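Local coordinates for malate dehydrogenase (Aeropyrum pernix, PDB 2D4A), which catalyses the reversible oxidation of (S)-malate to oxaloacetate with either NAD or NADP, working as a homotetramer in a hyperthermophilic archaeon, at the interface of chains A and B and the interface of chains A and C. Numbering follows the deposited sequence. Chains: chain A/B/C, Malate dehydrogenase.

Contact 1: the interface of chains A and B. Residues chain A 167, 182, 243, 276, 278-279; chain B 186-189, 192.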
ATOM      1  N   ILE A 167      -3.417  -8.096 -25.921  1.00 33.32           N
ATOM      2  CA  ILE A 167      -3.487  -6.853 -26.674  1.00 34.36           C
ATOM      3  C   ILE A 167      -4.813  -6.677 -27.405  1.00 33.93           C
ATOM      4  O   ILE A 167      -5.352  -7.632 -27.967  1.00 33.60           O
ATOM      5  CB  ILE A 167      -2.345  -6.775 -27.673  1.00 35.45           C
ATOM      6  CG1 ILE A 167      -1.021  -6.946 -26.930  1.00 36.39           C
ATOM      7  CG2 ILE A 167      -2.358  -5.428 -28.388  1.00 35.75           C
ATOM      8  CD1 ILE A 167       0.163  -6.960 -27.852  1.00 40.54           C
ATOM      9  N   LEU A 182       0.466 -11.068 -30.839  1.00 41.36           N
ATOM     10  CA  LEU A 182       1.225 -10.017 -30.165  1.00 39.77           C
ATOM     11  C   LEU A 182       1.007 -10.164 -28.664  1.00 39.81           C
ATOM     12  O   LEU A 182       1.696  -9.537 -27.854  1.00 40.83           O
ATOM     13  CB  LEU A 182       0.753  -8.642 -30.634  1.00 36.06           C
ATOM     14  CG  LEU A 182       0.819  -8.460 -32.154  1.00 34.08           C
ATOM     15  CD1 LEU A 182       0.428  -7.044 -32.528  1.00 30.96           C
ATOM     16  CD2 LEU A 182       2.222  -8.772 -32.634  1.00 33.75           C
ATOM     17  N   ILE A 243       2.121   2.704 -21.452  1.00 30.09           N
ATOM     18  CA  ILE A 243       1.444   2.502 -22.717  1.00 30.19           C
ATOM     19  C   ILE A 243       0.156   1.751 -22.399  1.00 29.94           C
ATOM     20  O   ILE A 243       0.197   0.600 -21.957  1.00 30.90           O
ATOM     21  CB  ILE A 243       2.271   1.639 -23.696  1.00 30.79           C
ATOM     22  CG1 ILE A 243       3.569   2.351 -24.068  1.00 31.54           C
ATOM     23  CG2 ILE A 243       1.449   1.348 -24.955  1.00 30.05           C
ATOM     24  CD1 ILE A 243       4.410   1.602 -25.096  1.00 30.76           C
ATOM     25  N   ILE A 276       0.784   5.013 -30.175  1.00 41.56           N
ATOM     26  CA  ILE A 276       1.545   3.874 -30.737  1.00 43.08           C
ATOM     27  C   ILE A 276       0.704   3.291 -31.888  1.00 43.93           C
ATOM     28  O   ILE A 276      -0.510   3.245 -31.853  1.00 43.97           O
ATOM     29  CB  ILE A 276       1.854   2.831 -29.680  1.00 43.75           C
ATOM     30  CG1 ILE A 276       2.772   3.389 -28.567  1.00 44.07           C
ATOM     31  CG2 ILE A 276       2.451   1.547 -30.190  1.00 43.99           C
ATOM     32  CD1 ILE A 276       4.138   3.834 -29.081  1.00 46.15           C
ATOM     33  N   LEU A 278       0.547   0.038 -34.008  1.00 45.15           N
ATOM     34  CA  LEU A 278       0.968  -1.378 -34.061  1.00 44.52           C
ATOM     35  C   LEU A 278       1.278  -1.828 -35.470  1.00 43.97           C
ATOM     36  O   LEU A 278       0.471  -1.610 -36.385  1.00 42.98           O
ATOM     37  CB  LEU A 278      -0.142  -2.208 -33.408  1.00 44.57           C
ATOM     38  CG  LEU A 278      -0.245  -1.981 -31.876  1.00 46.22           C
ATOM     39  CD1 LEU A 278      -1.427  -2.801 -31.351  1.00 44.75           C
ATOM     40  CD2 LEU A 278       1.036  -2.581 -31.266  1.00 48.13           C
ATOM     41  N   PRO A 279       2.119  -2.827 -35.729  1.00 43.99           N
ATOM     42  CA  PRO A 279       2.378  -3.448 -37.030  1.00 44.45           C
ATOM     43  C   PRO A 279       1.294  -4.471 -37.353  1.00 44.37           C
ATOM     44  O   PRO A 279       1.497  -5.669 -37.176  1.00 44.94           O
ATOM     45  CB  PRO A 279       3.741  -4.098 -36.826  1.00 44.32           C
ATOM     46  CG  PRO A 279       3.676  -4.514 -35.394  1.00 44.57           C
ATOM     47  CD  PRO A 279       3.128  -3.255 -34.748  1.00 43.94           C
TER
ATOM     48  N   GLY B 186       4.462  -2.451 -24.890  1.00 37.98           N
ATOM     49  CA  GLY B 186       3.118  -1.983 -25.158  1.00 37.24           C
ATOM     50  C   GLY B 186       2.495  -2.711 -26.325  1.00 37.91           C
ATOM     51  O   GLY B 186       1.718  -2.132 -27.084  1.00 39.51           O
ATOM     52  N   GLY B 187       2.851  -3.981 -26.479  1.00 37.46           N
ATOM     53  CA  GLY B 187       2.306  -4.770 -27.562  1.00 36.76           C
ATOM     54  C   GLY B 187       3.236  -4.913 -28.749  1.00 37.18           C
ATOM     55  O   GLY B 187       3.274  -5.968 -29.371  1.00 38.10           O
ATOM     56  N   VAL B 188       3.991  -3.859 -29.057  1.00 37.37           N
ATOM     57  CA  VAL B 188       4.915  -3.857 -30.195  1.00 36.30           C
ATOM     58  C   VAL B 188       6.123  -4.779 -30.022  1.00 36.77           C
ATOM     59  O   VAL B 188       6.791  -4.762 -28.995  1.00 37.41           O
ATOM     60  CB  VAL B 188       5.436  -2.432 -30.477  1.00 33.88           C
ATOM     61  CG1 VAL B 188       6.278  -2.422 -31.737  1.00 31.69           C
ATOM     62  CG2 VAL B 188       4.271  -1.479 -30.609  1.00 32.90           C
ATOM     63  N   PRO B 189       6.420  -5.609 -31.031  1.00 37.55           N
ATOM     64  CA  PRO B 189       7.585  -6.485 -30.849  1.00 38.43           C
ATOM     65  C   PRO B 189       8.887  -5.677 -30.644  1.00 39.83           C
ATOM     66  O   PRO B 189       9.111  -4.669 -31.318  1.00 39.69           O
ATOM     67  CB  PRO B 189       7.582  -7.312 -32.135  1.00 37.48           C
ATOM     68  CG  PRO B 189       6.105  -7.385 -32.486  1.00 36.20           C
ATOM     69  CD  PRO B 189       5.663  -5.966 -32.246  1.00 36.21           C
ATOM     70  N   HIS B 192      11.093  -4.671 -33.474  1.00 52.75           N
ATOM     71  CA  HIS B 192      10.473  -3.709 -34.376  1.00 54.50           C
ATOM     72  C   HIS B 192      10.655  -2.270 -33.909  1.00 55.15           C
ATOM     73  O   HIS B 192      10.246  -1.334 -34.598  1.00 55.80           O
ATOM     74  CB  HIS B 192       8.978  -3.988 -34.510  1.00 56.54           C
ATOM     75  CG  HIS B 192       8.274  -3.049 -35.439  1.00 58.28           C
ATOM     76  ND1 HIS B 192       8.354  -3.160 -36.809  1.00 60.28           N
ATOM     77  CD2 HIS B 192       7.519  -1.953 -35.191  1.00 59.47           C
ATOM     78  CE1 HIS B 192       7.678  -2.172 -37.368  1.00 60.23           C
ATOM     79  NE2 HIS B 192       7.162  -1.425 -36.410  1.00 60.44           N
TER
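Carbon, not a polar partner, lies around the carbonyl oxygen of B:Gly187: two side chains of chain A close on it, and no N or O of chain A comes within bonding reach. The terminal methyl CD1 of A:Ile167 lies 3.6 Å from B:Gly187 O, and CB of A:Leu182 approaches the same oxygen at 3.9 Å. The patch thus illustrates an interface built on packing, in which a backbone turn is pressed among aliphatic groups. A:Ile167 reaches the turn because its CG1 stands anti to the carbonyl carbon (chi1 -55°) and its chain then runs out straight to CD1. Positive phi angles at B:Gly186 (55°) and B:Gly187 (100°) carry the backbone round the bend, and with no side chain at either residue the aliphatic side chains can pack on the main chain itself. A:Ile243, from strand 242-251, sets CG2 3.7 Å from B:Gly186 CA, while its CD1 settles near the same carbon. Beyond the turn B:Val188 presents one branch to two partners. Its CG2, anti to the carbonyl carbon, meets A:Leu278 CD2 at 3.5 Å and A:Ile276 CG2 at 3.6 Å, both side chains crossing it obliquely. Farther along, the rings of A:Pro279 and B:Pro189 point tip to tip, A:Pro279 CG standing 4.0 Å from B:Pro189 CD. A:Leu182 leans obliquely toward the same B:Pro189 ring through CD2, and the B:His192 imidazole lies loosely beside A:Pro279. Stiff proline rings and branched side chains probably help to limit movement here. Repeated by two-fold symmetry with the chains exchanged, this apolar seat for the turn at B:Gly186 and B:Gly187 helps to join chains A and B within the homotetramer.

Contact 2: the interface of chains A and C. Residues chain A 16-17, 20, 223; chain C 16-17, 19-20, 223.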
ATOM      1  N   VAL A  16     -14.210   5.530  -3.951  1.00 24.32           N
ATOM      2  CA  VAL A  16     -13.785   4.652  -2.859  1.00 24.33           C
ATOM      3  C   VAL A  16     -12.344   4.191  -3.109  1.00 24.17           C
ATOM      4  O   VAL A  16     -11.499   4.299  -2.222  1.00 23.11           O
ATOM      5  CB  VAL A  16     -14.734   3.412  -2.716  1.00 24.68           C
ATOM      6  CG1 VAL A  16     -14.207   2.447  -1.670  1.00 23.46           C
ATOM      7  CG2 VAL A  16     -16.138   3.871  -2.323  1.00 25.84           C
ATOM      8  N   MET A  17     -12.072   3.704  -4.323  1.00 23.59           N
ATOM      9  CA  MET A  17     -10.744   3.212  -4.710  1.00 24.51           C
ATOM     10  C   MET A  17      -9.655   4.300  -4.720  1.00 23.30           C
ATOM     11  O   MET A  17      -8.495   4.045  -4.383  1.00 22.68           O
ATOM     12  CB  MET A  17     -10.813   2.532  -6.087  1.00 25.35           C
ATOM     13  CG  MET A  17     -11.778   1.358  -6.164  1.00 28.30           C
ATOM     14  SD  MET A  17     -11.742   0.476  -7.768  1.00 32.00           S
ATOM     15  CE  MET A  17     -12.429  -1.098  -7.313  1.00 32.80           C
ATOM     16  N   MET A  20      -8.681   4.870  -1.075  1.00 31.31           N
ATOM     17  CA  MET A  20      -7.793   3.836  -0.541  1.00 32.37           C
ATOM     18  C   MET A  20      -6.366   4.176  -0.934  1.00 33.17           C
ATOM     19  O   MET A  20      -5.446   4.086  -0.128  1.00 33.80           O
ATOM     20  CB  MET A  20      -8.124   2.464  -1.131  1.00 33.68           C
ATOM     21  CG  MET A  20      -9.505   1.934  -0.857  1.00 35.95           C
ATOM     22  SD  MET A  20      -9.681   1.241   0.783  1.00 39.65           S
ATOM     23  CE  MET A  20      -8.691  -0.234   0.616  1.00 38.35           C
ATOM     24  N   TYR A 223     -17.102  -1.243 -11.661  1.00 29.67           N
ATOM     25  CA  TYR A 223     -15.790  -1.367 -11.010  1.00 28.45           C
ATOM     26  C   TYR A 223     -14.724  -1.366 -12.102  1.00 28.56           C
ATOM     27  O   TYR A 223     -13.683  -0.756 -12.071  1.00 27.57           O
ATOM     28  CB  TYR A 223     -15.665  -2.557 -10.094  1.00 31.11           C
ATOM     29  CG  TYR A 223     -16.764  -2.913  -9.165  1.00 33.42           C
ATOM     30  CD1 TYR A 223     -17.118  -1.967  -8.184  1.00 35.16           C
ATOM     31  CD2 TYR A 223     -17.550  -4.046  -9.234  1.00 34.55           C
ATOM     32  CE1 TYR A 223     -18.161  -2.141  -7.328  1.00 35.62           C
ATOM     33  CE2 TYR A 223     -18.607  -4.244  -8.333  1.00 37.55           C
ATOM     34  CZ  TYR A 223     -18.923  -3.292  -7.408  1.00 37.01           C
ATOM     35  OH  TYR A 223     -19.980  -3.406  -6.524  1.00 39.31           O
TER
ATOM     36  N   VAL C  16     -15.117  -4.342  -2.236  1.00 26.94           N
ATOM     37  CA  VAL C  16     -14.210  -3.473  -2.980  1.00 27.62           C
ATOM     38  C   VAL C  16     -13.000  -3.100  -2.128  1.00 27.30           C
ATOM     39  O   VAL C  16     -11.859  -3.218  -2.572  1.00 27.41           O
ATOM     40  CB  VAL C  16     -14.888  -2.151  -3.418  1.00 28.75           C
ATOM     41  CG1 VAL C  16     -13.837  -1.207  -4.023  1.00 27.17           C
ATOM     42  CG2 VAL C  16     -15.988  -2.436  -4.442  1.00 30.07           C
ATOM     43  N   MET C  17     -13.247  -2.638  -0.907  1.00 26.46           N
ATOM     44  CA  MET C  17     -12.149  -2.247  -0.036  1.00 27.10           C
ATOM     45  C   MET C  17     -11.253  -3.441   0.287  1.00 27.60           C
ATOM     46  O   MET C  17     -10.028  -3.322   0.261  1.00 29.35           O
ATOM     47  CB  MET C  17     -12.687  -1.604   1.248  1.00 27.14           C
ATOM     48  CG  MET C  17     -13.278  -0.211   1.034  1.00 28.89           C
ATOM     49  SD  MET C  17     -13.787   0.642   2.557  1.00 31.50           S
ATOM     50  CE  MET C  17     -14.936   1.789   1.879  1.00 28.64           C
ATOM     51  N   MET C  19     -10.793  -6.068  -1.494  1.00 27.74           N
ATOM     52  CA  MET C  19     -10.138  -6.520  -2.704  1.00 27.95           C
ATOM     53  C   MET C  19      -8.878  -5.685  -2.936  1.00 29.32           C
ATOM     54  O   MET C  19      -7.839  -6.213  -3.324  1.00 30.19           O
ATOM     55  CB  MET C  19     -11.105  -6.396  -3.886  1.00 27.75           C
ATOM     56  CG  MET C  19     -10.519  -6.730  -5.249  1.00 27.30           C
ATOM     57  SD  MET C  19      -9.746  -5.323  -6.064  1.00 29.97           S
ATOM     58  CE  MET C  19     -11.183  -4.547  -6.871  1.00 25.89           C
ATOM     59  N   MET C  20      -8.968  -4.383  -2.679  1.00 29.62           N
ATOM     60  CA  MET C  20      -7.832  -3.487  -2.860  1.00 30.57           C
ATOM     61  C   MET C  20      -6.654  -3.910  -1.980  1.00 30.72           C
ATOM     62  O   MET C  20      -5.509  -3.947  -2.423  1.00 31.30           O
ATOM     63  CB  MET C  20      -8.221  -2.058  -2.481  1.00 34.02           C
ATOM     64  CG  MET C  20      -9.300  -1.406  -3.329  1.00 35.84           C
ATOM     65  SD  MET C  20      -8.683  -0.476  -4.731  1.00 39.65           S
ATOM     66  CE  MET C  20      -7.328   0.448  -3.989  1.00 39.10           C
ATOM     67  N   TYR C 223     -20.044   3.126   3.490  1.00 29.69           N
ATOM     68  CA  TYR C 223     -18.579   3.124   3.404  1.00 30.30           C
ATOM     69  C   TYR C 223     -17.928   3.053   4.800  1.00 30.20           C
ATOM     70  O   TYR C 223     -16.910   2.383   4.985  1.00 29.40           O
ATOM     71  CB  TYR C 223     -18.056   4.366   2.659  1.00 29.92           C
ATOM     72  CG  TYR C 223     -18.752   4.686   1.343  1.00 30.26           C
ATOM     73  CD1 TYR C 223     -18.856   3.734   0.314  1.00 31.33           C
ATOM     74  CD2 TYR C 223     -19.309   5.948   1.128  1.00 30.06           C
ATOM     75  CE1 TYR C 223     -19.505   4.041  -0.898  1.00 29.25           C
ATOM     76  CE2 TYR C 223     -19.952   6.264  -0.068  1.00 30.78           C
ATOM     77  CZ  TYR C 223     -20.052   5.314  -1.072  1.00 30.04           C
ATOM     78  OH  TYR C 223     -20.722   5.651  -2.224  1.00 27.09           O
TER
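A:Met20 lies folded over the partner helix, bent at both chi2 (-79°) and chi3 (-70°), and every atom from CB outward meets chain C. CB touches the terminal methyl of C:Met20, 3.6 Å from its CE, and CG stays within range of that methyl. The sulfur SD then passes C:Met17, lying 3.9 Å from its CG, and the tip CE turns in over the C:Met17 carbonyl oxygen and beside C:Met20 CB. C:Met20 is bent likewise, so the two chains cross obliquely, each tip tucked against the other's CB. An alanine at A:Met20 keeps CB but loses CG, SD and CE, and with them the contacts to C:Met17 and C:Met20 CB, which would probably loosen this reciprocal clasp. A:Met17 behaves differently: extended beyond CG (chi2 -175°), it crosses C:Val16 at about a right angle and brings CE to 3.6 Å from C:Val16 CG1. A:Val16 divides its branches, CG1 against the C:Met17 methyl and CG2 above the C:Tyr223 ring plane, just off its CD1-CE1 margin, 3.7 Å from CE1. A:Tyr223 CE1 repeats this with C:Val16 CG2 across the two-fold. In the fold, helices 9-21 of chain A and 9-20 of chain C run side by side, nearly parallel; each follows the first strand of its Rossmann domain, beginning within the dinucleotide-binding glycine loop, and A:Tyr223 and C:Tyr223 each open a later helix at the flank.

About 31 Å separates the centres of contact 1 and contact 2, and they have no residue in common; chain A takes part in both. Contact 1 draws from it strand 164-169, strand 242-251 and the stretch just after strand 271-275 that carries A:Ile276, A:Leu278 and A:Pro279, whereas contact 2 relies mainly on helix 9-21 of the nucleotide-binding domain. One subunit therefore meets two neighbours through separate apolar faces, consistent with a homotetramer assembled around two-fold axes. Neither contact forms an active site directly: contact 1 lies about 18 Å from A:His172, the likely proton acceptor, and contact 2 about 20 Å from C:His172.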